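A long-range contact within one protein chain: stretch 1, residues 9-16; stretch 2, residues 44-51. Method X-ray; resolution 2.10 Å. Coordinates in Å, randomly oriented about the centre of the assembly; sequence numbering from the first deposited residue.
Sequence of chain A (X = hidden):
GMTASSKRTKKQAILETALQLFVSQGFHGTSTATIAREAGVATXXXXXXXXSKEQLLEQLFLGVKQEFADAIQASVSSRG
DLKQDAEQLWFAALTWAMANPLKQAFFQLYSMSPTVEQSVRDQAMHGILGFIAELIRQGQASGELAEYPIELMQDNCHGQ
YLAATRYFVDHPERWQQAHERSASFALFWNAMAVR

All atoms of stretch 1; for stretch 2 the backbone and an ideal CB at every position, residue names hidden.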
# COMPACT_ATOMS: atom_id res chain seq x y z
N THR A 9 -12.86 -25.71 14.93
CA THR A 9 -12.64 -25.27 16.31
C THR A 9 -13.31 -23.89 16.46
O THR A 9 -13.51 -23.18 15.46
CB THR A 9 -11.13 -25.34 16.71
OG1 THR A 9 -11.00 -25.14 18.12
CG2 THR A 9 -10.28 -24.33 16.03
N LYS A 10 -13.69 -23.53 17.70
CA LYS A 10 -14.36 -22.25 18.00
C LYS A 10 -13.46 -21.09 17.63
O LYS A 10 -13.90 -20.18 16.92
CB LYS A 10 -14.76 -22.17 19.48
CG LYS A 10 -15.96 -23.03 19.87
CD LYS A 10 -16.21 -22.89 21.35
CE LYS A 10 -17.43 -23.61 21.82
NZ LYS A 10 -17.52 -23.61 23.32
N LYS A 11 -12.20 -21.14 18.06
CA LYS A 11 -11.19 -20.13 17.77
C LYS A 11 -11.00 -19.97 16.27
O LYS A 11 -10.91 -18.83 15.81
CB LYS A 11 -9.86 -20.46 18.46
CG LYS A 11 -9.03 -19.23 18.81
CD LYS A 11 -7.63 -19.61 19.28
CE LYS A 11 -6.75 -18.41 19.51
NZ LYS A 11 -5.35 -18.82 19.82
N GLN A 12 -11.00 -21.08 15.50
CA GLN A 12 -10.80 -21.04 14.03
C GLN A 12 -11.99 -20.42 13.32
O GLN A 12 -11.78 -19.69 12.36
CB GLN A 12 -10.49 -22.43 13.45
CG GLN A 12 -9.94 -22.45 12.01
CD GLN A 12 -8.71 -21.59 11.79
OE1 GLN A 12 -7.84 -21.42 12.67
NE2 GLN A 12 -8.60 -21.05 10.58
N ALA A 13 -13.23 -20.72 13.77
CA ALA A 13 -14.45 -20.15 13.21
C ALA A 13 -14.44 -18.62 13.37
O ALA A 13 -14.81 -17.90 12.43
CB ALA A 13 -15.68 -20.74 13.89
N ILE A 14 -13.97 -18.12 14.55
CA ILE A 14 -13.86 -16.69 14.85
C ILE A 14 -12.83 -16.05 13.91
O ILE A 14 -13.17 -15.08 13.23
CB ILE A 14 -13.52 -16.42 16.34
CG1 ILE A 14 -14.70 -16.81 17.27
CG2 ILE A 14 -13.11 -14.93 16.53
CD1 ILE A 14 -14.30 -17.19 18.72
N LEU A 15 -11.61 -16.63 13.84
CA LEU A 15 -10.52 -16.11 13.00
C LEU A 15 -10.92 -16.04 11.52
O LEU A 15 -10.77 -14.98 10.91
CB LEU A 15 -9.27 -16.97 13.18
CG LEU A 15 -8.49 -16.72 14.46
CD1 LEU A 15 -7.60 -17.91 14.79
CD2 LEU A 15 -7.65 -15.45 14.36
N GLU A 16 -11.51 -17.12 10.97
CA GLU A 16 -11.99 -17.22 9.58
C GLU A 16 -13.13 -16.23 9.28
O GLU A 16 -13.16 -15.65 8.19
CB GLU A 16 -12.50 -18.65 9.27
CG GLU A 16 -11.40 -19.66 9.01
CD GLU A 16 -11.89 -21.02 8.55
OE1 GLU A 16 -12.89 -21.07 7.80
OE2 GLU A 16 -11.25 -22.03 8.92
N UNK A 44 -19.39 -14.12 24.61
CA UNK A 44 -18.54 -14.51 25.73
C UNK A 44 -17.36 -15.37 25.30
O UNK A 44 -16.24 -15.15 25.76
CB UNK A 44 -19.37 -15.26 26.77
N UNK A 45 -17.61 -16.34 24.39
CA UNK A 45 -16.59 -17.23 23.82
C UNK A 45 -15.58 -16.42 22.98
O UNK A 45 -14.38 -16.72 23.02
CB UNK A 45 -17.25 -18.31 22.96
N UNK A 46 -16.07 -15.40 22.22
CA UNK A 46 -15.19 -14.56 21.41
C UNK A 46 -14.19 -13.82 22.30
O UNK A 46 -13.00 -13.76 21.96
CB UNK A 46 -16.01 -13.56 20.59
N UNK A 47 -14.67 -13.23 23.41
CA UNK A 47 -13.83 -12.44 24.31
C UNK A 47 -12.87 -13.29 25.13
O UNK A 47 -11.83 -12.77 25.53
CB UNK A 47 -14.71 -11.62 25.25
N UNK A 48 -13.18 -14.58 25.34
CA UNK A 48 -12.30 -15.51 26.04
C UNK A 48 -11.00 -15.67 25.25
O UNK A 48 -9.92 -15.41 25.80
CB UNK A 48 -12.98 -16.86 26.24
N UNK A 49 -11.09 -16.06 23.96
CA UNK A 49 -9.93 -16.23 23.09
C UNK A 49 -9.33 -14.88 22.70
O UNK A 49 -8.11 -14.78 22.59
CB UNK A 49 -10.32 -17.02 21.84
N UNK A 50 -10.18 -13.84 22.49
CA UNK A 50 -9.67 -12.53 22.07
C UNK A 50 -10.28 -11.41 22.93
O UNK A 50 -11.41 -10.99 22.67
CB UNK A 50 -9.98 -12.29 20.59
N UNK A 51 -9.54 -10.93 23.97
CA UNK A 51 -10.10 -9.93 24.90
C UNK A 51 -10.58 -8.62 24.26
O UNK A 51 -11.44 -7.94 24.84
CB UNK A 51 -9.04 -9.59 25.95

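Two helices cross here almost at right angles, 92° between their directions, with axes 10.2 Å apart at closest approach. Stretch 1 presents Ile14 and the aliphatic shafts of Lys10 and Lys11, so carbon contacts must do most of the work.

Position 44 has helical angles, and nothing of stretch 1 lies within 5.5 Å of its ideal CB. Almost any helix-compatible residue would fit; the deposited residue is Gly44, whose carbonyl accepts a bond from the backbone N at position 48.

At position 45 CA-to-CB points toward stretch 1, and the ideal CB stands 5.0 Å from Lys10 CD and 5.3 Å from Ile14 CD1. A small or medium side chain offering a methyl would suit: alanine, valine, threonine. The residue is Thr45, with chi1 in the m well; its CG2 lies 3.7 Å from Lys10 CD, packing methyl against methylene.

Position 46 points sideways, yet its ideal CB is 4.4 Å from Ile14 CD1. That apolar neighbour favours leucine, isoleucine or methionine. Leu46 is found, and it meets Ile14 twice: Ile14 CD1 sits 3.9 Å from Leu46 CA, and Ile14 CG2 is 4.1 Å from Leu46 CD1.

Positions 47 and 48 receive nothing from stretch 1, the first pointing away and the second out of reach. Their side chains are little constrained by this contact; they are Phe47 and His48.

Position 49 points toward stretch 1, its ideal CB 4.0 Å from Lys11 CG and 5.1 Å from Ile14 CD1. A flat ring could lie against the lysine methylenes, and a medium aliphatic chain could also pack there. The residue is His49. Lys11 CG lies over one face of its ring, 4.1 Å from the centroid and 23° off the normal, a CH-pi contact. Ile14 CD1 comes within 4.0 Å of His49 ND1, so the imidazole touches both an aliphatic lysine shaft and an isoleucine methyl.

At position 50 phi/psi of -132/98 leave the helix. The CB points toward stretch 1 but has none of its atoms within 5.5 Å, so a long apolar side chain is needed to span the gap: phenylalanine, leucine or methionine. Phe50 reaches across. Its CE2 is 3.7 Å from Ile14 CG2, while its CZ is 3.8 Å from Leu15 CG and 3.7 Å from Lys11 CE, bringing three residues of the first helix around one ring.

Position 51, beyond the helix, is out of reach; its phi of -58° suits proline, and Pro51 is present.

Stretch 2 44-51: GTLFHHFP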
# COMPACT_ATOMS: atom_id res chain seq x y z
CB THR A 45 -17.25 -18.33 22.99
OG1 THR A 45 -18.25 -18.96 23.79
CG2 THR A 45 -16.25 -19.35 22.48
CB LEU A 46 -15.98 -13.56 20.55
CG LEU A 46 -15.18 -12.79 19.49
CD1 LEU A 46 -16.01 -12.56 18.27
CD2 LEU A 46 -14.69 -11.44 20.01
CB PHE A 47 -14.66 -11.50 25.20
CG PHE A 47 -15.22 -10.36 24.38
CD1 PHE A 47 -14.38 -9.40 23.82
CD2 PHE A 47 -16.58 -10.29 24.11
CE1 PHE A 47 -14.89 -8.37 23.04
CE2 PHE A 47 -17.09 -9.25 23.33
CZ PHE A 47 -16.25 -8.30 22.79
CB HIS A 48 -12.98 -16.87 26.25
CG HIS A 48 -12.06 -17.94 26.76
ND1 HIS A 48 -11.58 -17.93 28.07
CD2 HIS A 48 -11.55 -19.01 26.12
CE1 HIS A 48 -10.80 -18.99 28.17
NE2 HIS A 48 -10.75 -19.68 27.03
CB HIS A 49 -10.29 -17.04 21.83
CG HIS A 49 -10.81 -18.42 22.09
ND1 HIS A 49 -12.10 -18.79 21.71
CD2 HIS A 49 -10.21 -19.49 22.67
CE1 HIS A 49 -12.23 -20.06 22.07
NE2 HIS A 49 -11.12 -20.52 22.65
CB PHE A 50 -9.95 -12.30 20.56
CG PHE A 50 -9.50 -13.45 19.67
CD1 PHE A 50 -8.17 -13.60 19.30
CD2 PHE A 50 -10.42 -14.39 19.22
CE1 PHE A 50 -7.76 -14.65 18.48
CE2 PHE A 50 -10.01 -15.46 18.40
CZ PHE A 50 -8.68 -15.58 18.04
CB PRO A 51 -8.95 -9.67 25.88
CG PRO A 51 -8.16 -10.93 25.86
CD PRO A 51 -8.19 -11.35 24.41
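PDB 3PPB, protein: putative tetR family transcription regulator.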